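Local coordinates for hypothetical protein PA3352 (Pseudomonas aeruginosa, PDB 2FUP) that is a putative FlgN-family flagella synthesis protein, and so probably acts as an export chaperone in assembly of the bacterial flagellum, at residues A[69-74]-A[78-83]; A[7-12]-A[85-90]. All coordinates share one frame; numbering follows the deposited sequence.

Contact 1: A[69-74]-A[78-83]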
ATOM      1  N   ALA A  69       0.799  13.124 -16.516  1.00 19.14           N
ATOM      2  CA  ALA A  69       2.163  13.438 -16.992  1.00 19.73           C
ATOM      3  C   ALA A  69       2.426  12.683 -18.297  1.00 20.69           C
ATOM      4  O   ALA A  69       3.479  12.870 -18.883  1.00 25.74           O
ATOM      5  CB  ALA A  69       3.180  13.031 -15.925  1.00 21.93           C
ATOM      6  N   GLY A  70       1.548  11.808 -18.713  1.00 20.44           N
ATOM      7  CA  GLY A  70       1.707  11.089 -19.964  1.00 20.11           C
ATOM      8  C   GLY A  70       2.666   9.938 -19.912  1.00 25.29           C
ATOM      9  O   GLY A  70       3.213   9.563 -20.953  1.00 24.62           O
ATOM     10  N   VAL A  71       2.895   9.399 -18.706  1.00 21.92           N
ATOM     11  CA  VAL A  71       3.755   8.241 -18.552  1.00 19.82           C
ATOM     12  C   VAL A  71       2.982   6.962 -18.165  1.00 21.29           C
ATOM     13  O   VAL A  71       1.857   7.016 -17.679  1.00 22.25           O
ATOM     14  CB  VAL A  71       4.903   8.470 -17.535  1.00 19.98           C
ATOM     15  CG1 VAL A  71       5.731   9.710 -17.894  1.00 22.19           C
ATOM     16  CG2 VAL A  71       4.401   8.460 -16.079  1.00 21.28           C
ATOM     17  N   SER A  72       3.583   5.774 -18.374  1.00 20.59           N
ATOM     18  CA  SER A  72       2.940   4.520 -18.061  1.00 21.91           C
ATOM     19  C   SER A  72       2.833   4.302 -16.566  1.00 18.38           C
ATOM     20  O   SER A  72       3.603   4.844 -15.791  1.00 18.27           O
ATOM     21  CB  SER A  72       3.719   3.343 -18.700  1.00 21.73           C
ATOM     22  OG  SER A  72       5.126   3.411 -18.386  1.00 25.11           O
ATOM     23  N   LEU A  73       1.847   3.493 -16.139  1.00 20.02           N
ATOM     24  CA  LEU A  73       1.527   3.325 -14.719  1.00 21.47           C
ATOM     25  C   LEU A  73       2.299   2.123 -14.217  1.00 21.94           C
ATOM     26  O   LEU A  73       1.747   1.060 -13.960  1.00 23.53           O
ATOM     27  CB  LEU A  73       0.005   3.115 -14.511  1.00 23.35           C
ATOM     28  CG  LEU A  73      -0.867   4.298 -14.952  1.00 31.98           C
ATOM     29  CD1 LEU A  73      -2.321   4.203 -14.446  1.00 29.47           C
ATOM     30  CD2 LEU A  73      -0.302   5.590 -14.541  1.00 27.42           C
ATOM     31  N   ASP A  74       3.613   2.295 -14.213  1.00 19.76           N
ATOM     32  CA  ASP A  74       4.521   1.212 -13.857  1.00 18.77           C
ATOM     33  C   ASP A  74       5.882   1.863 -13.538  1.00 19.14           C
ATOM     34  O   ASP A  74       6.023   3.078 -13.570  1.00 18.46           O
ATOM     35  CB  ASP A  74       4.617   0.175 -14.997  1.00 19.85           C
ATOM     36  CG  ASP A  74       5.050   0.746 -16.307  1.00 23.54           C
ATOM     37  OD1 ASP A  74       5.639   1.818 -16.373  1.00 20.11           O
ATOM     38  OD2 ASP A  74       4.728   0.106 -17.373  1.00 24.81           O
ATOM     39  N   LEU A  78       7.199   5.760 -13.840  1.00 18.13           N
ATOM     40  CA  LEU A  78       7.700   6.529 -12.680  1.00 17.65           C
ATOM     41  C   LEU A  78       9.107   7.008 -12.961  1.00 19.31           C
ATOM     42  O   LEU A  78       9.439   8.146 -12.597  1.00 20.34           O
ATOM     43  CB  LEU A  78       7.674   5.663 -11.418  1.00 18.80           C
ATOM     44  CG  LEU A  78       8.080   6.304 -10.124  1.00 18.67           C
ATOM     45  CD1 LEU A  78       7.194   7.559  -9.806  1.00 19.05           C
ATOM     46  CD2 LEU A  78       8.025   5.331  -8.983  1.00 20.44           C
ATOM     47  N   ALA A  79       9.955   6.130 -13.485  1.00 18.88           N
ATOM     48  CA  ALA A  79      11.331   6.555 -13.784  1.00 18.43           C
ATOM     49  C   ALA A  79      11.423   7.673 -14.772  1.00 19.56           C
ATOM     50  O   ALA A  79      12.268   8.602 -14.664  1.00 20.47           O
ATOM     51  CB  ALA A  79      12.142   5.372 -14.240  1.00 18.40           C
ATOM     52  N   ARG A  80      10.555   7.665 -15.769  1.00 18.59           N
ATOM     53  CA  ARG A  80      10.485   8.784 -16.706  1.00 19.70           C
ATOM     54  C   ARG A  80      10.045  10.087 -16.040  1.00 20.48           C
ATOM     55  O   ARG A  80      10.590  11.150 -16.260  1.00 22.30           O
ATOM     56  CB  ARG A  80       9.554   8.461 -17.873  1.00 22.46           C
ATOM     57  CG  ARG A  80       9.395   9.622 -18.875  1.00 29.49           C
ATOM     58  CD  ARG A  80      10.693   9.931 -19.601  1.00 44.48           C
ATOM     59  NE  ARG A  80      10.713  11.305 -20.104  1.00 53.90           N
ATOM     60  CZ  ARG A  80      11.241  12.350 -19.463  1.00 56.87           C
ATOM     61  NH1 ARG A  80      11.828  12.218 -18.280  1.00 54.04           N
ATOM     62  NH2 ARG A  80      11.194  13.551 -20.028  1.00 64.17           N
ATOM     63  N   TYR A  81       9.024   9.964 -15.205  1.00 19.69           N
ATOM     64  CA  TYR A  81       8.581  11.110 -14.423  1.00 20.45           C
ATOM     65  C   TYR A  81       9.717  11.676 -13.561  1.00 20.43           C
ATOM     66  O   TYR A  81       9.850  12.894 -13.424  1.00 21.69           O
ATOM     67  CB  TYR A  81       7.426  10.670 -13.531  1.00 21.29           C
ATOM     68  CG  TYR A  81       6.777  11.746 -12.710  1.00 20.67           C
ATOM     69  CD1 TYR A  81       5.741  12.476 -13.206  1.00 19.99           C
ATOM     70  CD2 TYR A  81       7.198  11.989 -11.415  1.00 17.85           C
ATOM     71  CE1 TYR A  81       5.136  13.455 -12.434  1.00 20.65           C
ATOM     72  CE2 TYR A  81       6.629  12.957 -10.633  1.00 19.51           C
ATOM     73  CZ  TYR A  81       5.583  13.687 -11.142  1.00 18.84           C
ATOM     74  OH  TYR A  81       4.945  14.666 -10.377  1.00 20.44           O
ATOM     75  N   ALA A  82      10.460  10.786 -12.944  1.00 19.31           N
ATOM     76  CA  ALA A  82      11.503  11.123 -11.993  1.00 18.32           C
ATOM     77  C   ALA A  82      12.787  11.691 -12.601  1.00 21.62           C
ATOM     78  O   ALA A  82      13.603  12.294 -11.882  1.00 22.14           O
ATOM     79  CB  ALA A  82      11.848   9.862 -11.230  1.00 20.23           C
ATOM     80  N   ARG A  83      12.993  11.392 -13.873  1.00 22.48           N
ATOM     81  CA  ARG A  83      14.307  11.524 -14.500  1.00 26.29           C
ATOM     82  C   ARG A  83      14.966  12.870 -14.247  1.00 22.36           C
ATOM     83  O   ARG A  83      16.166  12.895 -13.932  1.00 26.08           O
ATOM     84  CB  ARG A  83      14.158  11.235 -16.015  1.00 28.60           C
ATOM     85  CG  ARG A  83      15.411  11.383 -16.884  1.00 32.79           C
ATOM     86  CD  ARG A  83      15.010  11.474 -18.390  1.00 38.18           C
ATOM     87  NE  ARG A  83      14.284  10.282 -18.834  1.00 50.44           N
TER

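Contact 2: A[7-12]-A[85-90]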
ATOM      1  N   THR A   7       3.805  16.552  -4.214  1.00 16.93           N
ATOM      2  CA  THR A   7       2.628  15.662  -4.030  1.00 16.46           C
ATOM      3  C   THR A   7       2.884  14.191  -4.183  1.00 17.08           C
ATOM      4  O   THR A   7       2.484  13.389  -3.375  1.00 17.98           O
ATOM      5  CB  THR A   7       1.516  16.077  -4.952  1.00 19.08           C
ATOM      6  OG1 THR A   7       1.309  17.482  -4.822  1.00 21.76           O
ATOM      7  CG2 THR A   7       0.231  15.354  -4.670  1.00 18.59           C
ATOM      8  N   LEU A   8       3.564  13.786  -5.248  1.00 16.62           N
ATOM      9  CA  LEU A   8       3.768  12.376  -5.485  1.00 15.46           C
ATOM     10  C   LEU A   8       4.602  11.749  -4.384  1.00 17.05           C
ATOM     11  O   LEU A   8       4.270  10.634  -3.890  1.00 17.37           O
ATOM     12  CB  LEU A   8       4.386  12.072  -6.844  1.00 18.02           C
ATOM     13  CG  LEU A   8       4.417  10.642  -7.308  1.00 19.26           C
ATOM     14  CD1 LEU A   8       3.023  10.070  -7.395  1.00 20.54           C
ATOM     15  CD2 LEU A   8       5.046  10.475  -8.659  1.00 21.53           C
ATOM     16  N   LEU A   9       5.678  12.425  -3.998  1.00 17.68           N
ATOM     17  CA  LEU A   9       6.501  11.881  -2.955  1.00 17.84           C
ATOM     18  C   LEU A   9       5.743  11.793  -1.643  1.00 18.01           C
ATOM     19  O   LEU A   9       5.899  10.823  -0.902  1.00 19.71           O
ATOM     20  CB  LEU A   9       7.791  12.690  -2.823  1.00 19.51           C
ATOM     21  CG  LEU A   9       8.836  12.133  -1.836  1.00 19.80           C
ATOM     22  CD1 LEU A   9       9.326  10.749  -2.200  1.00 18.95           C
ATOM     23  CD2 LEU A   9      10.050  13.116  -1.852  1.00 19.48           C
ATOM     24  N   ASP A  10       4.873  12.750  -1.364  1.00 17.75           N
ATOM     25  CA  ASP A  10       4.062  12.728  -0.128  1.00 17.93           C
ATOM     26  C   ASP A  10       3.142  11.539  -0.166  1.00 20.38           C
ATOM     27  O   ASP A  10       2.954  10.860   0.844  1.00 18.97           O
ATOM     28  CB  ASP A  10       3.273  14.013   0.009  1.00 19.95           C
ATOM     29  CG  ASP A  10       2.576  14.115   1.312  1.00 26.85           C
ATOM     30  OD1 ASP A  10       3.235  14.172   2.348  1.00 22.67           O
ATOM     31  OD2 ASP A  10       1.333  14.256   1.295  1.00 30.30           O
ATOM     32  N   LEU A  11       2.557  11.258  -1.330  1.00 18.31           N
ATOM     33  CA  LEU A  11       1.660  10.086  -1.421  1.00 16.90           C
ATOM     34  C   LEU A  11       2.392   8.793  -1.173  1.00 18.03           C
ATOM     35  O   LEU A  11       1.892   7.885  -0.517  1.00 19.35           O
ATOM     36  CB  LEU A  11       0.996  10.067  -2.795  1.00 17.83           C
ATOM     37  CG  LEU A  11      -0.024  11.168  -3.042  1.00 19.67           C
ATOM     38  CD1 LEU A  11      -0.345  11.321  -4.504  1.00 19.20           C
ATOM     39  CD2 LEU A  11      -1.276  10.954  -2.288  1.00 19.36           C
ATOM     40  N   PHE A  12       3.587   8.669  -1.708  1.00 17.42           N
ATOM     41  CA  PHE A  12       4.371   7.488  -1.426  1.00 17.67           C
ATOM     42  C   PHE A  12       4.699   7.408   0.052  1.00 20.46           C
ATOM     43  O   PHE A  12       4.624   6.317   0.620  1.00 19.37           O
ATOM     44  CB  PHE A  12       5.680   7.473  -2.221  1.00 19.61           C
ATOM     45  CG  PHE A  12       5.536   6.963  -3.616  1.00 19.59           C
ATOM     46  CD1 PHE A  12       5.115   5.678  -3.895  1.00 18.49           C
ATOM     47  CD2 PHE A  12       5.848   7.760  -4.705  1.00 20.88           C
ATOM     48  CE1 PHE A  12       4.977   5.218  -5.178  1.00 19.91           C
ATOM     49  CE2 PHE A  12       5.695   7.281  -6.039  1.00 24.92           C
ATOM     50  CZ  PHE A  12       5.264   5.986  -6.268  1.00 22.87           C
ATOM     51  N   ARG A  85      13.909  15.205 -12.006  1.00 20.52           N
ATOM     52  CA  ARG A  85      13.468  15.801 -10.746  1.00 18.60           C
ATOM     53  C   ARG A  85      14.511  15.583  -9.664  1.00 18.03           C
ATOM     54  O   ARG A  85      15.099  14.499  -9.544  1.00 18.74           O
ATOM     55  CB  ARG A  85      12.182  15.124 -10.256  1.00 19.95           C
ATOM     56  CG  ARG A  85      10.993  15.242 -11.184  1.00 22.28           C
ATOM     57  CD  ARG A  85       9.790  14.513 -10.620  1.00 23.36           C
ATOM     58  NE  ARG A  85       9.402  15.099  -9.333  1.00 18.47           N
ATOM     59  CZ  ARG A  85       8.546  16.086  -9.138  1.00 19.01           C
ATOM     60  NH1 ARG A  85       7.849  16.616 -10.139  1.00 21.37           N
ATOM     61  NH2 ARG A  85       8.413  16.549  -7.916  1.00 19.89           N
ATOM     62  N   ALA A  86      14.715  16.629  -8.855  1.00 18.11           N
ATOM     63  CA  ALA A  86      15.611  16.536  -7.724  1.00 19.10           C
ATOM     64  C   ALA A  86      15.164  15.457  -6.757  1.00 20.07           C
ATOM     65  O   ALA A  86      16.028  14.837  -6.146  1.00 20.57           O
ATOM     66  CB  ALA A  86      15.702  17.896  -7.007  1.00 20.08           C
ATOM     67  N   ASP A  87      13.857  15.198  -6.665  1.00 17.40           N
ATOM     68  CA  ASP A  87      13.341  14.229  -5.744  1.00 18.17           C
ATOM     69  C   ASP A  87      13.236  12.848  -6.417  1.00 19.99           C
ATOM     70  O   ASP A  87      12.691  11.917  -5.844  1.00 18.13           O
ATOM     71  CB  ASP A  87      11.997  14.612  -5.108  1.00 16.98           C
ATOM     72  CG  ASP A  87      10.821  14.585  -6.080  1.00 18.39           C
ATOM     73  OD1 ASP A  87      11.029  14.177  -7.233  1.00 18.17           O
ATOM     74  OD2 ASP A  87       9.677  15.017  -5.646  1.00 18.33           O
ATOM     75  N   GLY A  88      13.778  12.696  -7.622  1.00 17.99           N
ATOM     76  CA  GLY A  88      13.530  11.502  -8.430  1.00 17.26           C
ATOM     77  C   GLY A  88      14.063  10.211  -7.813  1.00 18.34           C
ATOM     78  O   GLY A  88      13.390   9.161  -7.876  1.00 18.16           O
ATOM     79  N   ALA A  89      15.265  10.283  -7.268  1.00 19.59           N
ATOM     80  CA  ALA A  89      15.828   9.050  -6.693  1.00 17.95           C
ATOM     81  C   ALA A  89      14.998   8.607  -5.494  1.00 19.94           C
ATOM     82  O   ALA A  89      14.754   7.404  -5.284  1.00 20.53           O
ATOM     83  CB  ALA A  89      17.269   9.253  -6.293  1.00 20.53           C
ATOM     84  N   GLU A  90      14.515   9.572  -4.701  1.00 18.78           N
ATOM     85  CA  GLU A  90      13.664   9.241  -3.602  1.00 18.66           C
ATOM     86  C   GLU A  90      12.346   8.693  -4.108  1.00 18.66           C
ATOM     87  O   GLU A  90      11.802   7.762  -3.479  1.00 20.33           O
ATOM     88  CB  GLU A  90      13.355  10.485  -2.742  1.00 21.71           C
ATOM     89  CG  GLU A  90      14.365  10.753  -1.748  1.00 32.01           C
ATOM     90  CD  GLU A  90      14.326   9.718  -0.678  1.00 36.49           C
ATOM     91  OE1 GLU A  90      13.241   9.272  -0.231  1.00 44.34           O
ATOM     92  OE2 GLU A  90      15.380   9.335  -0.316  1.00 34.16           O
TER
HETATM   93  O   HOH W   1       6.937  14.472  -5.612  1.00 11.42           O

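Contact 1: A[69-74]-A[78-83]
V71 meets R80 through one methyl: CG1 lies 3.8 Å from CG of R80, and the two side chains cross at about a right angle. That methyl stands anti to the carbonyl carbon of V71 (chi1 -55°), which carries it toward helix 75-82, where it touches the aliphatic base of the arginine. Beside it, CB of A69 abuts the Y81 ring at its edge, in the ring plane, 3.8 Å from CD1. These two touches are the close apolar part; beyond them L78 and Y81 continue into other helices, onto L92 and I65 respectively. On the looser, exposed side R80 bends at chi2 (66°) and its guanidinium leads away from the loop. G70, with positive phi, ends helix 39-68 in a Schellman motif, and D74 is the N-cap of helix 75-82. OD1 of D74 accepts two hydrogen bonds, one from G77 N that caps the helix and one from OG of S72 (2.6 Å), which helps to orient the cap. In the first turn, a nearly straight backbone hydrogen bond (171°) joins N of L78 to O of D74 at 2.9 Å. The chemistry thus divides: polar bonds define the helix start, whereas apolar contacts hold the loop against its flank.

Contact 2: A[7-12]-A[85-90]
L9 spreads its two methyls over the turn that starts helix 88-114: CD2 lies 4.1 Å from CB of D87, and CD1 is equally far from CB of E90. Its CG is anti to the backbone N (chi1 -174°), with chi2 at 61°, a conformation that reaches both residues from one leucine. The side chains of L9 and D87 run past each other in opposite directions. D87 has its CG between its own backbone N and carbonyl carbon (chi1 70°), and its carboxylate is turned to R85 within the type I beta turn from R85 to G88. The arginine grips it side-on: NE meets OD1 of D87 at 2.8 Å on the syn side, while NH2 reaches OD2 at 3.0 Å from above the carboxylate plane. Two bonds, one to each oxygen, restrain the carboxylate's rotation, with the two planes somewhat twisted against each other. OD2 has a further partner, a water that donates to it at 2.8 Å and accepts from N of L9 at 2.9 Å, linking helix 7-34 to the acid. E90, bent at chi2, forms a salt bridge with R94. D87 occupies the N-cap position but makes no capping bond with its side chain. The contact lies at the surface, joining the beginnings of helices 7-34 and 88-114; on the inward side L8 packs on L91 and on R62 of helix 39-68.

In the fold
Contacts 1 and 2 lie at the same end of the helical bundle, their centres 12 Å apart, and contact 1 is nested within the chain loop that contact 2 closes. They meet directly through apolar atoms: CE2 of Y81 is 3.5 Å from CD2 of L8, and CD2 of L78 is 3.9 Å from CZ of F12. A second junction, CB of A82 against CA of G88 at 3.7 Å, joins the consecutive helices 75-82 and 88-114. Helix 75-82 therefore packs against helix 7-34 as well as the loop before it. A bound methylpentanediol, probably from the crystallisation liquor, lies about 4 Å, nearest atoms, from the L78 side chain.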